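Side-chain contacts in uncharacterized protein (Streptococcus pneumoniae, PDB 3LFT), which binds L-tryptophan and probably serves as the substrate-binding component of an ABC transporter: residues Q121-I126 with E159-T164; N63-G68 with K245-V250; H13-L18 with P218-M223; E166-P171 with A177-V182. All coordinates share one frame; numbering follows the deposited sequence. Where two conformers were deposited one is given.

Contact 1 of 4, residues Q121-I126 with E159-T164; sequences QQVELI and EKAGLT
Val123 and Ile126, one helical turn apart, present a ridge of branched carbons to the turn that follows helix 145-160, where Ala161 and Leu163 face them. The tightest fit is at Val123: its CG1 stands 3.5 Å from CB of Ala161. With CG1 anti to the backbone N (chi1 167°), this methyl is carried to the side of CB where the turn passes. Alanine suits the opposing place because its single methyl lets the turn come this close to the helix. Leu163 supplies the second bump. One of its branches, CD1, settles into the notch between the two helix side chains, with Val123 CG1 4.3 Å away and Ile126 CG2 also 4.3 Å from that same CD1. Leucine's length suits this place, since CD1 must span from the turn to the notch between residues three apart on the helix. The turn can bring Ala161 and Leu163 to bear together because Gly162 between them ends the helix in a Schellman motif. Its positive phi (86°) reverses the chain, and glycine, having no CB, adopts it without crowding the carbonyl O of Ala161; its N is hydrogen-bonded to Glu159 O. The contact is wholly apolar, with no hydrogen bond between the segments, although Lys127 NZ, just beyond the first segment, donates a hydrogen bond to Ala161 O. Helix 119-129 thus packs against the end of helix 145-160, whose Phe154 and Tyr157 also touch Val123, while Ile126 and Leu163 both rest on Ile136 of strand 135-141.

Contact 2 of 4, residues N63-G68 with K245-V250; sequences NDLVVG and KMIVQV
Leu65 and Val67 point from one side of their strand into helix 245-250, and nearly all their contacts there are apolar. Leu65 divides its two methyls: CD1 reaches Ile247 CG2 at 4.0 Å, and CD2 meets Val250 CG1 at 3.8 Å. Its chi1 of 57°, with CG held between the backbone N and the carbonyl carbon, directs this fork across the gap. Val67 offers CG2 to the far end of Ile247, whose CD1 lies 3.6 Å away. Ile247 therefore serves both strand residues, CG2 for Leu65 and CD1 for Val67, crossing each nearly at right angles; its branch at CB and extended end suit this double task.

One backbone atom takes a lesser part: Leu65 CD2 lies 3.8 Å from Ile247 O, a van der Waals neighbour, and no hydrogen bond links the segments.

The axes of strand 65-68 and helix 245-250 run nearly antiparallel (161°) and approach to 10.1 Å, a spacing filled by one layer of aliphatic side chains. Strand 65-69 lies between strands 3-9 and 86-89 of the six-stranded parallel sheet; Ile87 touches Leu65, Ile247 and Val250, and Ile23 and Leu27 of helix 14-29 pack beside Ile247.

Contact 3 of 4, residues H13-L18 with P218-M223; sequences HPSLDL and PSATAM. With TRP (tryptophan), chain C.
Ser15 meets both Ala220 and Ala222 through its hydroxyl end: OG lies 3.7 Å from Ala222 CB and slightly farther from Ala220 CB. Beside it, Pro14 CB rests on Ala222 CB at 3.9 Å. Small residues suit this junction, since two helix starts come together here next to a bound tryptophan. The indole occupies the same corner: Ser15 CB is 3.4 Å from its CZ2, and Ala220 CB is 4.0 Å from CH2. His13 NE2 approaches the ligand's CZ3 at 3.4 Å, the imidazole lying oblique to the indole, while Leu16 CD2 packs on the five-membered ring.

The next layer fixes these groups. A water joins the segments, 2.7 Å from Ser15 OG and accepting the N-H of Ala222 (3.0 Å). That N-H lies in the first turn of its helix, where backbone amides lack a partner one turn back, so the water satisfies it. Ser15 OG turns toward this water with chi1 -58°, anti to its own carbonyl carbon. Leu16 CG sits 3.3 Å above one face of the His13 ring, toward its rim. His13 itself stands at the N-cap of helix 14-29, and Ala220 takes the same place before helix 221-224. Farther out, Ser219 OG is bonded to Val192 O, tying the loop before Ala220 to a strand of the second sheet.

Asp115, Gln236, Asn196 and others bind the polar groups of the tryptophan. A ligand enclosed between helix starts and loops from two lobes is the hallmark of a periplasmic-binding-protein cleft, and these two segments face each other across it.

Contact 4 of 4, residues E166-P171 with A177-V182; sequences ETFAVP and ASTVTV
Thr179 is the residue of helix 177-182 that meets the strand most closely, fitting between Phe168 and Val170. Before it on the helix, Ala177 turns to another neighbour: its methyl touches Thr204 and Ser208 of helix 202-208. Ser178 follows on the solvent side. Thr179 then uses both of its branches. CG2, anti to the backbone N, reaches Phe168 CB at 3.7 Å and approaches the phenyl ring obliquely. OG1 lies on the other side of CB, beside the backbone N (chi1 -63°), and is 3.4 Å from Val170 CG1. That is only a van der Waals neighbour for the hydroxyl, whose hydrogen bond goes to Glu175 O. Threonine suits the spot because one branch answers the preceding turn's carbonyl while the other acts as a hydrocarbon against the strand. Phe168 and Val170, two residues apart, project from the same side of the strand and so can flank Thr179 together. Val180 points away from the strand, onto Leu139, Val205 and Ser208. Val182 closes the row with a marginal contact, its CG1 about 4.5 Å from Phe168 CE1, beside the ring.

Helix 176-183 thus leads from edge strand 164-170 of the four-stranded parallel sheet to strand 189-192, passing over strand 135-141 between them. Leu139 of that middle strand touches both Thr179 and Val180, while Lys186 and Val187, in the loop beyond the helix, lie against Phe168.

In the fold
Contact 3 opens first, at 13-18, and contact 2 at 63-68, both in the part that carries the six-stranded sheet. The chain then enters the four-stranded sheet's lobe, where two loops close in succession: contact 1 joins 121-126 to 159-164, and contact 4 joins 166-171 to 177-182. Contact 3 closes at 218-223, reaching between lobes beside the tryptophan. Contact 2 closes last, at 245-250, packing helix 236-251 against the first lobe's six-stranded sheet; contacts 2 and 3 therefore cross, and contacts 1 and 4 lie within both spans. Contact 2 lies across the chain's centre from contacts 1 and 4, with contact 3 nearer that centre; a weak hydrogen bond from Gln122 to Ser219 joins contacts 1 and 3.

Contact 1 of 4, residues Q121-I126 with E159-T164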
# COMPACT_ATOMS: atom_id res chain seq x y z
N GLN A 121 -0.52 15.63 4.05
CA GLN A 121 -1.02 15.42 5.41
C GLN A 121 0.00 14.76 6.31
O GLN A 121 0.08 15.07 7.51
CB GLN A 121 -2.32 14.63 5.43
CG GLN A 121 -3.55 15.38 4.98
CD GLN A 121 -4.73 14.45 4.92
OE1 GLN A 121 -5.03 13.89 3.87
NE2 GLN A 121 -5.39 14.24 6.07
N GLN A 122 0.81 13.86 5.77
CA GLN A 122 1.87 13.24 6.56
C GLN A 122 2.92 14.27 6.96
O GLN A 122 3.36 14.27 8.12
CB GLN A 122 2.50 12.08 5.80
CG GLN A 122 1.55 10.90 5.70
CD GLN A 122 2.03 9.81 4.77
OE1 GLN A 122 3.04 9.95 4.09
NE2 GLN A 122 1.28 8.72 4.72
N VAL A 123 3.32 15.12 6.01
CA VAL A 123 4.26 16.19 6.35
C VAL A 123 3.69 17.10 7.44
O VAL A 123 4.38 17.42 8.40
CB VAL A 123 4.69 16.98 5.09
CG1 VAL A 123 5.40 18.26 5.47
CG2 VAL A 123 5.58 16.12 4.22
N GLU A 124 2.42 17.48 7.30
CA GLU A 124 1.78 18.33 8.31
C GLU A 124 1.78 17.65 9.68
O GLU A 124 2.04 18.29 10.69
CB GLU A 124 0.37 18.77 7.87
CG GLU A 124 0.37 19.77 6.71
CD GLU A 124 -0.94 19.87 5.93
OE1 GLU A 124 -1.82 18.97 6.02
OE2 GLU A 124 -1.09 20.86 5.17
N LEU A 125 1.54 16.34 9.71
CA LEU A 125 1.53 15.60 10.98
C LEU A 125 2.92 15.56 11.61
O LEU A 125 3.07 15.73 12.83
CB LEU A 125 1.01 14.18 10.76
CG LEU A 125 0.87 13.30 12.02
CD1 LEU A 125 -0.08 13.87 13.07
CD2 LEU A 125 0.41 11.90 11.59
N ILE A 126 3.94 15.32 10.79
CA ILE A 126 5.31 15.33 11.29
C ILE A 126 5.67 16.68 11.92
O ILE A 126 6.26 16.73 13.01
CB ILE A 126 6.32 14.96 10.18
CG1 ILE A 126 6.09 13.50 9.75
CG2 ILE A 126 7.77 15.18 10.67
CD1 ILE A 126 6.78 13.12 8.42
N GLU A 159 10.12 19.45 1.65
CA GLU A 159 11.03 20.56 1.40
C GLU A 159 10.31 21.91 1.56
O GLU A 159 10.86 22.84 2.18
CB GLU A 159 11.66 20.41 0.01
N LYS A 160 9.08 21.99 1.05
CA LYS A 160 8.25 23.20 1.19
C LYS A 160 7.94 23.57 2.64
O LYS A 160 7.80 24.76 2.97
CB LYS A 160 6.94 23.06 0.41
CG LYS A 160 7.04 23.44 -1.05
CD LYS A 160 5.66 23.56 -1.67
CE LYS A 160 5.77 23.84 -3.16
NZ LYS A 160 4.48 24.31 -3.75
N ALA A 161 7.85 22.55 3.49
CA ALA A 161 7.58 22.71 4.91
C ALA A 161 8.86 22.87 5.73
O ALA A 161 8.81 22.94 6.96
CB ALA A 161 6.75 21.54 5.43
N GLY A 162 9.99 22.94 5.04
CA GLY A 162 11.27 23.21 5.69
C GLY A 162 11.98 22.01 6.26
O GLY A 162 12.86 22.17 7.11
N LEU A 163 11.63 20.83 5.78
CA LEU A 163 12.29 19.59 6.18
C LEU A 163 13.22 19.11 5.08
O LEU A 163 13.10 19.53 3.93
CB LEU A 163 11.24 18.51 6.45
CG LEU A 163 10.30 18.79 7.62
CD1 LEU A 163 9.13 17.83 7.59
CD2 LEU A 163 11.04 18.66 8.95
N THR A 164 14.17 18.25 5.43
CA THR A 164 15.05 17.62 4.45
C THR A 164 14.78 16.12 4.44
O THR A 164 14.52 15.51 5.48
CB THR A 164 16.53 17.89 4.77
OG1 THR A 164 16.78 19.31 4.73
CG2 THR A 164 17.47 17.21 3.76

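Contact 2 of 4, residues N63-G68 with K245-V250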
# COMPACT_ATOMS: atom_id res chain seq x y z
N ASN A 63 -10.34 -18.45 -15.87
CA ASN A 63 -10.89 -17.38 -15.04
C ASN A 63 -11.55 -16.33 -15.91
O ASN A 63 -11.08 -16.05 -17.03
CB ASN A 63 -9.77 -16.77 -14.19
CG ASN A 63 -9.26 -17.74 -13.13
OD1 ASN A 63 -8.04 -18.00 -13.00
ND2 ASN A 63 -10.18 -18.33 -12.41
N ASP A 64 -12.64 -15.76 -15.40
CA ASP A 64 -13.34 -14.66 -16.08
C ASP A 64 -12.52 -13.37 -16.00
O ASP A 64 -12.64 -12.49 -16.86
CB ASP A 64 -14.68 -14.37 -15.42
CG ASP A 64 -15.65 -15.51 -15.54
OD1 ASP A 64 -15.68 -16.18 -16.59
OD2 ASP A 64 -16.42 -15.70 -14.57
N LEU A 65 -11.76 -13.22 -14.92
CA LEU A 65 -10.87 -12.08 -14.70
C LEU A 65 -9.87 -12.47 -13.63
O LEU A 65 -10.05 -13.48 -12.94
CB LEU A 65 -11.63 -10.79 -14.31
CG LEU A 65 -12.53 -10.81 -13.06
CD1 LEU A 65 -11.73 -10.72 -11.75
CD2 LEU A 65 -13.53 -9.67 -13.14
N VAL A 66 -8.82 -11.66 -13.49
CA VAL A 66 -7.86 -11.85 -12.43
C VAL A 66 -7.71 -10.55 -11.64
O VAL A 66 -7.99 -9.45 -12.15
CB VAL A 66 -6.48 -12.34 -12.97
CG1 VAL A 66 -6.60 -13.75 -13.55
CG2 VAL A 66 -5.97 -11.40 -14.04
N VAL A 67 -7.24 -10.69 -10.40
CA VAL A 67 -7.13 -9.59 -9.44
C VAL A 67 -5.73 -9.59 -8.88
O VAL A 67 -5.27 -10.64 -8.41
CB VAL A 67 -8.13 -9.78 -8.26
CG1 VAL A 67 -8.07 -8.57 -7.32
CG2 VAL A 67 -9.56 -9.98 -8.78
N GLY A 68 -5.05 -8.45 -8.94
CA GLY A 68 -3.72 -8.34 -8.37
C GLY A 68 -3.73 -7.43 -7.16
O GLY A 68 -4.04 -6.23 -7.28
N LYS A 245 -16.50 -4.66 -5.36
CA LYS A 245 -17.56 -4.11 -6.17
C LYS A 245 -17.17 -3.89 -7.62
O LYS A 245 -18.00 -4.12 -8.51
CB LYS A 245 -18.12 -2.85 -5.54
CG LYS A 245 -18.88 -3.23 -4.28
CD LYS A 245 -19.46 -2.06 -3.52
CE LYS A 245 -20.19 -2.56 -2.29
NZ LYS A 245 -21.39 -3.37 -2.61
N MSE A 246 -15.93 -3.49 -7.89
CA MSE A 246 -15.47 -3.34 -9.28
C MSE A 246 -15.32 -4.70 -9.96
O MSE A 246 -15.62 -4.80 -11.15
CB MSE A 246 -14.16 -2.55 -9.36
CG MSE A 246 -14.36 -1.11 -8.89
SE MSE A 246 -12.81 -0.01 -9.21
CE MSE A 246 -13.03 0.23 -11.12
N ILE A 247 -14.91 -5.73 -9.22
CA ILE A 247 -14.86 -7.07 -9.80
C ILE A 247 -16.26 -7.44 -10.29
O ILE A 247 -16.40 -7.96 -11.40
CB ILE A 247 -14.38 -8.07 -8.75
CG1 ILE A 247 -12.90 -7.86 -8.45
CG2 ILE A 247 -14.61 -9.50 -9.23
CD1 ILE A 247 -12.44 -8.58 -7.18
N VAL A 248 -17.28 -7.19 -9.48
CA VAL A 248 -18.64 -7.52 -9.87
C VAL A 248 -19.06 -6.72 -11.09
O VAL A 248 -19.69 -7.27 -12.01
CB VAL A 248 -19.60 -7.31 -8.69
CG1 VAL A 248 -21.06 -7.42 -9.13
CG2 VAL A 248 -19.29 -8.34 -7.60
N GLN A 249 -18.73 -5.42 -11.12
CA GLN A 249 -19.07 -4.61 -12.29
C GLN A 249 -18.50 -5.24 -13.57
O GLN A 249 -19.18 -5.24 -14.62
CB GLN A 249 -18.48 -3.21 -12.15
CG GLN A 249 -19.24 -2.20 -11.37
CD GLN A 249 -18.56 -0.86 -11.55
OE1 GLN A 249 -18.80 -0.13 -12.53
NE2 GLN A 249 -17.65 -0.56 -10.65
N VAL A 250 -17.27 -5.72 -13.51
CA VAL A 250 -16.61 -6.31 -14.67
C VAL A 250 -17.20 -7.68 -15.00
O VAL A 250 -17.45 -7.97 -16.17
CB VAL A 250 -15.06 -6.30 -14.54
CG1 VAL A 250 -14.41 -7.03 -15.73
CG2 VAL A 250 -14.55 -4.86 -14.45

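Contact 3 of 4, residues H13-L18 with P218-M223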
# COMPACT_ATOMS: atom_id res chain seq x y z
N HIS A 13 1.43 -9.37 4.09
CA HIS A 13 1.58 -8.41 5.18
C HIS A 13 0.16 -8.02 5.61
O HIS A 13 -0.78 -8.18 4.84
CB HIS A 13 2.57 -7.29 4.82
CG HIS A 13 2.10 -6.31 3.79
ND1 HIS A 13 2.67 -6.19 2.54
CD2 HIS A 13 1.20 -5.31 3.90
CE1 HIS A 13 2.11 -5.16 1.91
NE2 HIS A 13 1.20 -4.63 2.71
N PRO A 14 -0.02 -7.57 6.86
CA PRO A 14 -1.42 -7.54 7.34
C PRO A 14 -2.36 -6.65 6.55
O PRO A 14 -3.55 -6.97 6.42
CB PRO A 14 -1.30 -7.05 8.78
CG PRO A 14 0.07 -7.52 9.21
CD PRO A 14 0.94 -7.42 7.97
N SER A 15 -1.84 -5.56 6.00
CA SER A 15 -2.69 -4.68 5.19
C SER A 15 -3.26 -5.40 3.97
O SER A 15 -4.45 -5.28 3.67
CB SER A 15 -1.92 -3.44 4.74
OG SER A 15 -1.43 -2.70 5.85
N LEU A 16 -2.43 -6.18 3.29
CA LEU A 16 -2.93 -6.91 2.13
C LEU A 16 -3.94 -7.98 2.52
O LEU A 16 -4.92 -8.20 1.79
CB LEU A 16 -1.81 -7.51 1.27
CG LEU A 16 -0.73 -6.55 0.75
CD1 LEU A 16 0.12 -7.24 -0.31
CD2 LEU A 16 -1.28 -5.24 0.18
N ASP A 17 -3.73 -8.64 3.65
CA ASP A 17 -4.71 -9.61 4.13
C ASP A 17 -6.07 -8.95 4.37
O ASP A 17 -7.11 -9.53 4.05
CB ASP A 17 -4.23 -10.26 5.43
CG ASP A 17 -2.99 -11.12 5.26
OD1 ASP A 17 -2.72 -11.64 4.17
OD2 ASP A 17 -2.34 -11.37 6.30
N LEU A 18 -6.07 -7.74 4.92
CA LEU A 18 -7.31 -7.01 5.18
C LEU A 18 -7.98 -6.55 3.88
O LEU A 18 -9.22 -6.61 3.77
CB LEU A 18 -7.05 -5.85 6.15
CG LEU A 18 -8.26 -5.07 6.65
CD1 LEU A 18 -9.39 -5.94 7.22
CD2 LEU A 18 -7.78 -4.08 7.71
N PRO A 218 5.31 5.40 9.50
CA PRO A 218 5.17 4.40 8.44
C PRO A 218 3.74 4.41 7.91
O PRO A 218 2.78 4.45 8.69
CB PRO A 218 5.49 3.09 9.15
CG PRO A 218 4.93 3.31 10.57
CD PRO A 218 4.97 4.82 10.82
N SER A 219 3.59 4.35 6.58
CA SER A 219 2.29 4.58 5.92
C SER A 219 1.33 3.40 5.93
O SER A 219 0.81 2.99 4.87
CB SER A 219 2.54 5.08 4.49
OG SER A 219 3.32 6.25 4.51
N ALA A 220 1.09 2.84 7.11
CA ALA A 220 0.03 1.85 7.30
C ALA A 220 -0.32 1.70 8.76
O ALA A 220 0.57 1.71 9.61
CB ALA A 220 0.46 0.48 6.77
N THR A 221 -1.61 1.54 9.04
CA THR A 221 -2.07 1.23 10.38
C THR A 221 -1.35 0.02 10.94
O THR A 221 -0.95 0.03 12.09
CB THR A 221 -3.59 1.01 10.40
OG1 THR A 221 -4.21 2.24 9.99
CG2 THR A 221 -4.12 0.61 11.77
N ALA A 222 -1.18 -1.00 10.10
CA ALA A 222 -0.54 -2.23 10.54
C ALA A 222 0.91 -2.02 10.99
O ALA A 222 1.39 -2.78 11.83
CB ALA A 222 -0.61 -3.27 9.45
N MSE A 223 1.59 -1.03 10.41
CA MSE A 223 2.94 -0.69 10.83
C MSE A 223 2.92 0.17 12.09
O MSE A 223 3.67 -0.08 13.02
CB MSE A 223 3.71 -0.00 9.71
CG MSE A 223 4.04 -0.96 8.53
SE MSE A 223 5.28 -0.22 7.23
CE MSE A 223 4.07 0.58 5.94
N TRP C . -0.64 0.30 -2.53
CA TRP C . 0.47 -0.70 -2.48
C TRP C . 1.00 -0.95 -3.85
O TRP C . 1.64 -1.98 -4.09
CB TRP C . -0.04 -2.00 -1.82
CG TRP C . -0.50 -1.76 -0.41
CD1 TRP C . -1.81 -1.60 0.05
CD2 TRP C . 0.36 -1.61 0.77
NE1 TRP C . -1.81 -1.38 1.40
CE2 TRP C . -0.56 -1.35 1.88
CE3 TRP C . 1.72 -1.63 0.94
CZ2 TRP C . -0.03 -1.15 3.14
CZ3 TRP C . 2.23 -1.41 2.22
CH2 TRP C . 1.35 -1.19 3.30
OXT TRP C . 0.80 -0.11 -4.74
O HOH W 1 -2.79 -1.17 7.60

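Contact 4 of 4, residues E166-P171 with A177-V182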
# COMPACT_ATOMS: atom_id res chain seq x y z
N GLU A 166 16.39 12.52 3.10
CA GLU A 166 17.47 11.71 2.55
C GLU A 166 16.89 10.33 2.26
O GLU A 166 16.15 9.77 3.08
CB GLU A 166 18.63 11.58 3.55
CG GLU A 166 19.87 10.85 3.01
CD GLU A 166 21.14 11.10 3.84
OE1 GLU A 166 22.21 10.63 3.41
OE2 GLU A 166 21.05 11.76 4.90
N THR A 167 17.22 9.79 1.09
CA THR A 167 16.66 8.50 0.67
C THR A 167 17.56 7.31 1.02
O THR A 167 18.79 7.39 0.89
CB THR A 167 16.31 8.50 -0.82
OG1 THR A 167 17.48 8.83 -1.58
CG2 THR A 167 15.23 9.53 -1.09
N PHE A 168 16.93 6.23 1.49
CA PHE A 168 17.60 4.99 1.85
C PHE A 168 16.81 3.86 1.23
O PHE A 168 15.96 3.22 1.87
CB PHE A 168 17.72 4.85 3.37
CG PHE A 168 18.55 5.91 4.01
CD1 PHE A 168 19.93 5.72 4.19
CD2 PHE A 168 17.98 7.13 4.39
CE1 PHE A 168 20.70 6.71 4.78
CE2 PHE A 168 18.75 8.13 4.97
CZ PHE A 168 20.11 7.92 5.16
N ALA A 169 17.06 3.64 -0.06
CA ALA A 169 16.40 2.57 -0.78
C ALA A 169 17.11 1.25 -0.53
O ALA A 169 18.35 1.19 -0.42
CB ALA A 169 16.35 2.88 -2.27
N VAL A 170 16.32 0.20 -0.39
CA VAL A 170 16.81 -1.17 -0.31
C VAL A 170 16.26 -1.98 -1.48
O VAL A 170 15.14 -1.73 -1.94
CB VAL A 170 16.43 -1.85 1.04
CG1 VAL A 170 17.08 -1.11 2.22
CG2 VAL A 170 14.92 -1.90 1.27
N PRO A 171 17.04 -2.96 -2.00
CA PRO A 171 16.49 -3.80 -3.08
C PRO A 171 15.59 -4.94 -2.59
O PRO A 171 14.86 -5.53 -3.40
CB PRO A 171 17.75 -4.38 -3.74
CG PRO A 171 18.74 -4.47 -2.62
CD PRO A 171 18.48 -3.23 -1.78
N ALA A 177 17.79 -4.21 8.10
CA ALA A 177 18.40 -4.01 9.42
C ALA A 177 19.63 -3.11 9.35
O ALA A 177 19.74 -2.15 10.13
CB ALA A 177 18.74 -5.35 10.07
N SER A 178 20.53 -3.40 8.42
CA SER A 178 21.77 -2.63 8.29
C SER A 178 21.49 -1.20 7.82
O SER A 178 22.15 -0.26 8.24
CB SER A 178 22.77 -3.34 7.37
OG SER A 178 22.24 -3.46 6.06
N THR A 179 20.48 -1.04 6.96
CA THR A 179 20.12 0.28 6.47
C THR A 179 19.54 1.13 7.60
O THR A 179 19.86 2.31 7.72
CB THR A 179 19.16 0.22 5.27
OG1 THR A 179 19.82 -0.44 4.18
CG2 THR A 179 18.75 1.59 4.81
N VAL A 180 18.69 0.52 8.42
CA VAL A 180 18.14 1.25 9.56
C VAL A 180 19.27 1.74 10.47
O VAL A 180 19.26 2.89 10.92
CB VAL A 180 17.07 0.45 10.35
CG1 VAL A 180 16.70 1.15 11.67
CG2 VAL A 180 15.84 0.25 9.50
N THR A 181 20.25 0.87 10.72
CA THR A 181 21.35 1.24 11.59
C THR A 181 22.11 2.45 11.05
O THR A 181 22.39 3.40 11.79
CB THR A 181 22.28 0.04 11.81
OG1 THR A 181 21.57 -0.98 12.52
CG2 THR A 181 23.50 0.44 12.62
N VAL A 182 22.41 2.44 9.75
CA VAL A 182 23.08 3.55 9.10
C VAL A 182 22.24 4.84 9.13
O VAL A 182 22.71 5.90 9.55
CB VAL A 182 23.47 3.21 7.63
CG1 VAL A 182 23.99 4.44 6.89
CG2 VAL A 182 24.47 2.07 7.59